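Peptidyl tryptophan dihydroxylase (Pseudomonas putida, PDB 7CTQ) is a flavin-dependent monooxygenase that dihydroxylates a peptidyl tryptophan, a step essential for making the tryptophylquinone cofactor of quinohemoprotein amine dehydrogenase. Local coordinates at residues 178-186 / 194-202. Numbering follows the deposited sequence. Where two conformers were deposited one is given.
Sequences SLADGWAWM and CYWQVTLDA. With FAD (flavin-adenine dinucleotide), chain C.
T199 sits against one face of the W183 indole, its CB 3.9 Å from the centroid of the five-membered ring in a CH-pi contact. With W183 CG between its own backbone N and carbonyl carbon (chi1 59°), the indole lies alongside T199, the two side chains pointing the same way; Y325 takes the indole NE1, and S160 bonds T199 OG1. On the sheet face that carries W183 and T199, the edge of the W185 ring meets Y195, W185 CD1 coming within 3.4 Å of Y195 CE2 in one of the two Y195 conformers, with the rings oblique. The Q197 amide fits between the two indoles, its NE2 3.8 Å from W185 CB, and its OE1 reaches to 3.5 Å from C6 of the flavin. Strands 182-188 and 193-201 form an antiparallel beta hairpin, and this face of it turns toward the isoalloxazine of FAD. Paired backbone bonds join W183 to T199 and W185 to Q197. On the other face the A184 methyl sits between W196 and V198: its CB lies 3.8 Å from W196 NE1 and also touches V198 CG2, against which L179 CD1 packs at 3.5 Å. M186 CB rests by W196 CD1, while its sulfur stands at the indole edge, a Met-aromatic contact. Helix 208-220 packs against W196 and L200.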
ATOM      1  N   SER A 178      13.656  13.622  12.824  1.00 41.70           N
ATOM      2  CA  SER A 178      14.466  13.871  11.646  1.00 41.27           C
ATOM      3  C   SER A 178      15.939  13.923  12.043  1.00 45.36           C
ATOM      4  O   SER A 178      16.321  14.646  12.971  1.00 44.36           O
ATOM      5  CB  SER A 178      14.021  15.182  10.994  1.00 36.97           C
ATOM      6  OG  SER A 178      15.092  15.863  10.370  1.00 48.98           O
ATOM      7  N   LEU A 179      16.757  13.144  11.353  1.00 34.99           N
ATOM      8  CA  LEU A 179      18.204  13.188  11.493  1.00 40.27           C
ATOM      9  C   LEU A 179      18.821  13.893  10.288  1.00 46.65           C
ATOM     10  O   LEU A 179      18.142  14.241   9.315  1.00 39.98           O
ATOM     11  CB  LEU A 179      18.765  11.777  11.659  1.00 42.31           C
ATOM     12  CG  LEU A 179      17.935  10.871  12.567  1.00 47.78           C
ATOM     13  CD1 LEU A 179      18.322   9.431  12.341  1.00 51.74           C
ATOM     14  CD2 LEU A 179      18.123  11.256  14.045  1.00 53.98           C
ATOM     15  N   ALA A 180      20.140  14.095  10.357  1.00 44.68           N
ATOM     16  CA  ALA A 180      20.834  14.824   9.303  1.00 55.23           C
ATOM     17  C   ALA A 180      20.816  14.068   7.977  1.00 44.79           C
ATOM     18  O   ALA A 180      20.754  14.695   6.916  1.00 44.00           O
ATOM     19  CB  ALA A 180      22.276  15.112   9.732  1.00 52.82           C
ATOM     20  N   ASP A 181      20.866  12.736   8.018  1.00 36.93           N
ATOM     21  CA  ASP A 181      20.999  11.894   6.833  1.00 33.10           C
ATOM     22  C   ASP A 181      19.966  10.771   6.848  1.00 37.24           C
ATOM     23  O   ASP A 181      20.184   9.696   6.279  1.00 37.10           O
ATOM     24  CB  ASP A 181      22.420  11.332   6.721  1.00 34.38           C
ATOM     25  CG  ASP A 181      22.796  10.433   7.909  1.00 47.72           C
ATOM     26  OD1 ASP A 181      22.189  10.588   8.990  1.00 42.99           O
ATOM     27  OD2 ASP A 181      23.693   9.577   7.767  1.00 43.75           O
ATOM     28  N   GLY A 182      18.843  11.002   7.515  1.00 35.85           N
ATOM     29  CA  GLY A 182      17.820   9.986   7.616  1.00 36.57           C
ATOM     30  C   GLY A 182      16.763  10.425   8.603  1.00 34.58           C
ATOM     31  O   GLY A 182      16.729  11.577   9.034  1.00 37.88           O
ATOM     32  N   TRP A 183      15.897   9.481   8.949  1.00 38.27           N
ATOM     33  CA  TRP A 183      14.927   9.718  10.001  1.00 45.70           C
ATOM     34  C   TRP A 183      14.738   8.414  10.758  1.00 31.43           C
ATOM     35  O   TRP A 183      14.984   7.323  10.234  1.00 36.19           O
ATOM     36  CB  TRP A 183      13.585  10.270   9.454  1.00 34.74           C
ATOM     37  CG  TRP A 183      12.918   9.377   8.461  1.00 41.09           C
ATOM     38  CD1 TRP A 183      13.137   9.335   7.103  1.00 38.61           C
ATOM     39  CD2 TRP A 183      11.918   8.394   8.737  1.00 42.12           C
ATOM     40  NE1 TRP A 183      12.329   8.380   6.526  1.00 35.54           N
ATOM     41  CE2 TRP A 183      11.567   7.794   7.503  1.00 36.47           C
ATOM     42  CE3 TRP A 183      11.269   7.970   9.902  1.00 39.97           C
ATOM     43  CZ2 TRP A 183      10.614   6.773   7.411  1.00 39.62           C
ATOM     44  CZ3 TRP A 183      10.313   6.970   9.805  1.00 38.04           C
ATOM     45  CH2 TRP A 183       9.999   6.377   8.569  1.00 43.59           C
ATOM     46  N   ALA A 184      14.299   8.535  12.004  1.00 36.44           N
ATOM     47  CA  ALA A 184      14.130   7.370  12.856  1.00 43.52           C
ATOM     48  C   ALA A 184      12.714   7.317  13.411  1.00 38.48           C
ATOM     49  O   ALA A 184      12.104   8.350  13.702  1.00 42.24           O
ATOM     50  CB  ALA A 184      15.157   7.367  14.011  1.00 39.70           C
ATOM     51  N   TRP A 185      12.202   6.100  13.542  1.00 36.84           N
ATOM     52  CA  TRP A 185      10.950   5.818  14.222  1.00 39.82           C
ATOM     53  C   TRP A 185      11.242   4.869  15.376  1.00 45.30           C
ATOM     54  O   TRP A 185      11.993   3.900  15.210  1.00 41.43           O
ATOM     55  CB  TRP A 185       9.947   5.184  13.265  1.00 40.33           C
ATOM     56  CG  TRP A 185       8.878   4.376  13.916  1.00 45.73           C
ATOM     57  CD1 TRP A 185       8.780   3.013  13.951  1.00 49.44           C
ATOM     58  CD2 TRP A 185       7.731   4.880  14.608  1.00 41.76           C
ATOM     59  NE1 TRP A 185       7.645   2.638  14.626  1.00 49.39           N
ATOM     60  CE2 TRP A 185       6.981   3.764  15.036  1.00 43.74           C
ATOM     61  CE3 TRP A 185       7.264   6.167  14.903  1.00 48.49           C
ATOM     62  CZ2 TRP A 185       5.789   3.895  15.749  1.00 55.90           C
ATOM     63  CZ3 TRP A 185       6.084   6.297  15.614  1.00 60.14           C
ATOM     64  CH2 TRP A 185       5.355   5.167  16.023  1.00 59.24           C
ATOM     65  N   MET A 186      10.643   5.130  16.538  1.00 42.56           N
ATOM     66  CA  MET A 186      10.881   4.285  17.703  1.00 50.43           C
ATOM     67  C   MET A 186       9.604   4.116  18.517  1.00 47.96           C
ATOM     68  O   MET A 186       8.751   5.007  18.561  1.00 47.40           O
ATOM     69  CB  MET A 186      11.995   4.854  18.597  1.00 38.15           C
ATOM     70  CG  MET A 186      11.679   6.228  19.141  1.00 46.13           C
ATOM     71  SD  MET A 186      13.132   7.040  19.808  1.00 47.88           S
ATOM     72  CE  MET A 186      13.735   7.946  18.379  1.00 45.95           C
ATOM     73  N   CYS A 194      10.636  -3.108  22.836  1.00 46.98           N
ATOM     74  CA  CYS A 194      11.154  -1.857  22.303  1.00 41.77           C
ATOM     75  C   CYS A 194      11.574  -2.037  20.854  1.00 43.96           C
ATOM     76  O   CYS A 194      12.008  -3.119  20.436  1.00 42.28           O
ATOM     77  CB  CYS A 194      12.332  -1.349  23.120  1.00 42.95           C
ATOM     78  SG  CYS A 194      11.884  -0.928  24.799  1.00 47.58           S
ATOM     79  N   TYR A 195      11.468  -0.938  20.109  0.52 42.91           N
ATOM     80  CA  TYR A 195      11.594  -0.904  18.659  0.52 40.54           C
ATOM     81  C   TYR A 195      12.295   0.389  18.272  0.52 36.13           C
ATOM     82  O   TYR A 195      11.943   1.460  18.772  0.52 39.46           O
ATOM     83  CB  TYR A 195      10.201  -0.987  18.009  0.52 44.57           C
ATOM     84  CG  TYR A 195      10.164  -1.049  16.493  0.52 48.21           C
ATOM     85  CD1 TYR A 195       9.879  -2.242  15.835  0.52 56.45           C
ATOM     86  CD2 TYR A 195      10.373   0.087  15.722  0.52 45.66           C
ATOM     87  CE1 TYR A 195       9.821  -2.303  14.446  0.52 59.86           C
ATOM     88  CE2 TYR A 195      10.325   0.033  14.337  0.52 52.12           C
ATOM     89  CZ  TYR A 195      10.056  -1.164  13.706  0.52 52.53           C
ATOM     90  OH  TYR A 195      10.011  -1.217  12.333  0.52 63.75           O
ATOM     91  N   TRP A 196      13.297   0.293  17.403  1.00 34.73           N
ATOM     92  CA  TRP A 196      13.916   1.493  16.848  1.00 41.28           C
ATOM     93  C   TRP A 196      14.340   1.184  15.423  1.00 38.96           C
ATOM     94  O   TRP A 196      14.987   0.161  15.166  1.00 39.16           O
ATOM     95  CB  TRP A 196      15.113   1.950  17.683  1.00 40.09           C
ATOM     96  CG  TRP A 196      15.885   3.142  17.160  1.00 33.88           C
ATOM     97  CD1 TRP A 196      15.682   4.455  17.476  1.00 35.03           C
ATOM     98  CD2 TRP A 196      17.014   3.112  16.277  1.00 32.35           C
ATOM     99  NE1 TRP A 196      16.611   5.249  16.833  1.00 32.82           N
ATOM    100  CE2 TRP A 196      17.442   4.442  16.097  1.00 27.71           C
ATOM    101  CE3 TRP A 196      17.704   2.086  15.622  1.00 33.39           C
ATOM    102  CZ2 TRP A 196      18.525   4.772  15.287  1.00 30.01           C
ATOM    103  CZ3 TRP A 196      18.776   2.418  14.815  1.00 32.79           C
ATOM    104  CH2 TRP A 196      19.176   3.741  14.658  1.00 27.57           C
ATOM    105  N   GLN A 197      13.970   2.069  14.504  1.00 40.10           N
ATOM    106  CA  GLN A 197      14.145   1.814  13.080  1.00 40.87           C
ATOM    107  C   GLN A 197      14.554   3.112  12.412  1.00 35.33           C
ATOM    108  O   GLN A 197      13.841   4.116  12.497  1.00 37.50           O
ATOM    109  CB  GLN A 197      12.862   1.246  12.472  1.00 45.96           C
ATOM    110  CG  GLN A 197      12.568   1.654  11.049  1.00 51.38           C
ATOM    111  CD  GLN A 197      11.087   1.587  10.753  1.00 55.51           C
ATOM    112  OE1 GLN A 197      10.468   0.517  10.852  1.00 50.12           O
ATOM    113  NE2 GLN A 197      10.499   2.736  10.416  1.00 45.71           N
ATOM    114  N   VAL A 198      15.721   3.105  11.787  1.00 36.98           N
ATOM    115  CA  VAL A 198      16.254   4.297  11.156  1.00 33.55           C
ATOM    116  C   VAL A 198      16.264   4.038   9.663  1.00 36.77           C
ATOM    117  O   VAL A 198      16.573   2.928   9.211  1.00 35.64           O
ATOM    118  CB  VAL A 198      17.651   4.681  11.681  1.00 34.33           C
ATOM    119  CG1 VAL A 198      18.711   3.653  11.259  1.00 36.69           C
ATOM    120  CG2 VAL A 198      18.013   6.079  11.219  1.00 36.92           C
ATOM    121  N   THR A 199      15.865   5.049   8.907  1.00 43.21           N
ATOM    122  CA  THR A 199      15.715   4.946   7.464  1.00 36.73           C
ATOM    123  C   THR A 199      16.778   5.820   6.823  1.00 29.00           C
ATOM    124  O   THR A 199      16.915   6.999   7.172  1.00 32.99           O
ATOM    125  CB  THR A 199      14.304   5.364   7.048  1.00 36.62           C
ATOM    126  OG1 THR A 199      13.374   4.416   7.588  1.00 34.83           O
ATOM    127  CG2 THR A 199      14.168   5.400   5.514  1.00 35.75           C
ATOM    128  N   LEU A 200      17.556   5.224   5.930  1.00 31.84           N
ATOM    129  CA  LEU A 200      18.737   5.865   5.383  1.00 36.28           C
ATOM    130  C   LEU A 200      18.887   5.451   3.932  1.00 29.56           C
ATOM    131  O   LEU A 200      18.284   4.473   3.479  1.00 39.04           O
ATOM    132  CB  LEU A 200      20.011   5.461   6.142  1.00 38.31           C
ATOM    133  CG  LEU A 200      20.042   5.583   7.663  1.00 41.09           C
ATOM    134  CD1 LEU A 200      21.020   4.572   8.237  1.00 44.95           C
ATOM    135  CD2 LEU A 200      20.425   7.002   8.043  1.00 36.99           C
ATOM    136  N   ASP A 201      19.727   6.190   3.219  1.00 36.57           N
ATOM    137  CA  ASP A 201      20.169   5.749   1.904  1.00 42.30           C
ATOM    138  C   ASP A 201      20.969   4.459   2.034  1.00 45.48           C
ATOM    139  O   ASP A 201      21.746   4.282   2.978  1.00 42.49           O
ATOM    140  CB  ASP A 201      21.010   6.837   1.246  1.00 39.34           C
ATOM    141  CG  ASP A 201      20.762   6.938  -0.243  1.00 56.66           C
ATOM    142  OD1 ASP A 201      21.251   6.058  -0.990  1.00 60.25           O
ATOM    143  OD2 ASP A 201      20.061   7.885  -0.655  1.00 50.74           O
ATOM    144  N   ALA A 202      20.758   3.531   1.094  1.00 38.30           N
ATOM    145  CA  ALA A 202      21.470   2.257   1.158  1.00 40.30           C
ATOM    146  C   ALA A 202      22.975   2.408   0.969  1.00 43.51           C
ATOM    147  O   ALA A 202      23.731   1.556   1.446  1.00 46.81           O
ATOM    148  CB  ALA A 202      20.915   1.283   0.119  1.00 44.58           C
TER
HETATM  149  PA  FAD C 501       2.891  -8.407   4.341  1.00 44.94           P
HETATM  150  O1A FAD C 501       2.180  -7.677   5.412  1.00 40.84           O
HETATM  151  O2A FAD C 501       4.406  -8.307   4.445  1.00 47.92           O
HETATM  152  O5B FAD C 501       2.348  -9.870   4.282  1.00 46.60           O
HETATM  153  C5B FAD C 501       3.090 -10.923   3.638  1.00 44.08           C
HETATM  154  C4B FAD C 501       2.755 -12.195   4.372  1.00 59.27           C
HETATM  155  O4B FAD C 501       3.284 -13.321   3.634  1.00 61.30           O
HETATM  156  C3B FAD C 501       3.311 -12.309   5.795  1.00 65.72           C
HETATM  157  O3B FAD C 501       2.356 -12.938   6.647  1.00 68.73           O
HETATM  158  C2B FAD C 501       4.581 -13.147   5.603  1.00 66.47           C
HETATM  159  O2B FAD C 501       4.918 -13.932   6.746  1.00 74.80           O
HETATM  160  C1B FAD C 501       4.141 -14.071   4.467  1.00 69.39           C
HETATM  161  N9A FAD C 501       5.193 -14.662   3.653  1.00 64.79           N
HETATM  162  C8A FAD C 501       6.365 -14.107   3.222  1.00 68.96           C
HETATM  163  N7A FAD C 501       7.107 -14.898   2.486  1.00 69.28           N
HETATM  164  C5A FAD C 501       6.380 -16.075   2.460  1.00 65.78           C
HETATM  165  C6A FAD C 501       6.621 -17.330   1.866  1.00 62.70           C
HETATM  166  N6A FAD C 501       7.708 -17.618   1.151  1.00 66.60           N
HETATM  167  N1A FAD C 501       5.685 -18.303   2.024  1.00 58.01           N
HETATM  168  C2A FAD C 501       4.591 -18.025   2.739  1.00 60.19           C
HETATM  169  N3A FAD C 501       4.265 -16.877   3.345  1.00 64.30           N
HETATM  170  C4A FAD C 501       5.199 -15.938   3.167  1.00 69.36           C
HETATM  171  N1  FAD C 501       2.896   0.318   7.362  1.00 49.19           N
HETATM  172  C2  FAD C 501       2.134   1.012   8.260  1.00 44.70           C
HETATM  173  O2  FAD C 501       0.909   1.086   8.152  1.00 45.91           O
HETATM  174  N3  FAD C 501       2.739   1.643   9.328  1.00 48.47           N
HETATM  175  C4  FAD C 501       4.090   1.651   9.607  1.00 55.73           C
HETATM  176  O4  FAD C 501       4.513   2.241  10.599  1.00 52.80           O
HETATM  177  C4X FAD C 501       4.893   0.916   8.649  1.00 49.98           C
HETATM  178  N5  FAD C 501       6.186   0.878   8.834  1.00 50.47           N
HETATM  179  C5X FAD C 501       6.955   0.176   7.919  1.00 49.53           C
HETATM  180  C6  FAD C 501       8.338   0.132   8.096  1.00 48.79           C
HETATM  181  C7  FAD C 501       9.155  -0.546   7.196  1.00 52.47           C
HETATM  182  C7M FAD C 501      10.643  -0.576   7.420  1.00 43.83           C
HETATM  183  C8  FAD C 501       8.579  -1.192   6.091  1.00 50.23           C
HETATM  184  C8M FAD C 501       9.433  -1.942   5.103  1.00 44.60           C
HETATM  185  C9  FAD C 501       7.200  -1.154   5.913  1.00 46.80           C
HETATM  186  C9A FAD C 501       6.388  -0.472   6.812  1.00 51.06           C
HETATM  187  N10 FAD C 501       4.987  -0.423   6.660  1.00 48.02           N
HETATM  188  C10 FAD C 501       4.207   0.281   7.555  1.00 47.96           C
HETATM  189  C1' FAD C 501       4.348  -1.043   5.498  1.00 42.11           C
HETATM  190  C2' FAD C 501       3.616  -2.340   5.804  1.00 47.80           C
HETATM  191  O2' FAD C 501       4.446  -3.249   6.527  1.00 44.68           O
HETATM  192  C3' FAD C 501       3.195  -2.970   4.478  1.00 44.22           C
HETATM  193  O3' FAD C 501       2.598  -1.949   3.686  1.00 43.02           O
HETATM  194  C4' FAD C 501       2.210  -4.130   4.576  1.00 47.88           C
HETATM  195  O4' FAD C 501       2.550  -5.012   5.651  1.00 50.93           O
HETATM  196  C5' FAD C 501       2.146  -4.892   3.274  1.00 38.49           C
HETATM  197  O5' FAD C 501       1.071  -5.839   3.351  1.00 36.90           O
HETATM  198  P   FAD C 501       1.106  -7.161   2.527  1.00 41.06           P
HETATM  199  O1P FAD C 501       1.184  -6.761   1.045  1.00 39.11           O
HETATM  200  O2P FAD C 501      -0.017  -8.057   2.920  1.00 41.78           O
HETATM  201  O3P FAD C 501       2.502  -7.802   2.925  1.00 42.53           O
HETATM  202  O   HOH W   1      21.338   8.229   4.500  1.00 40.58           O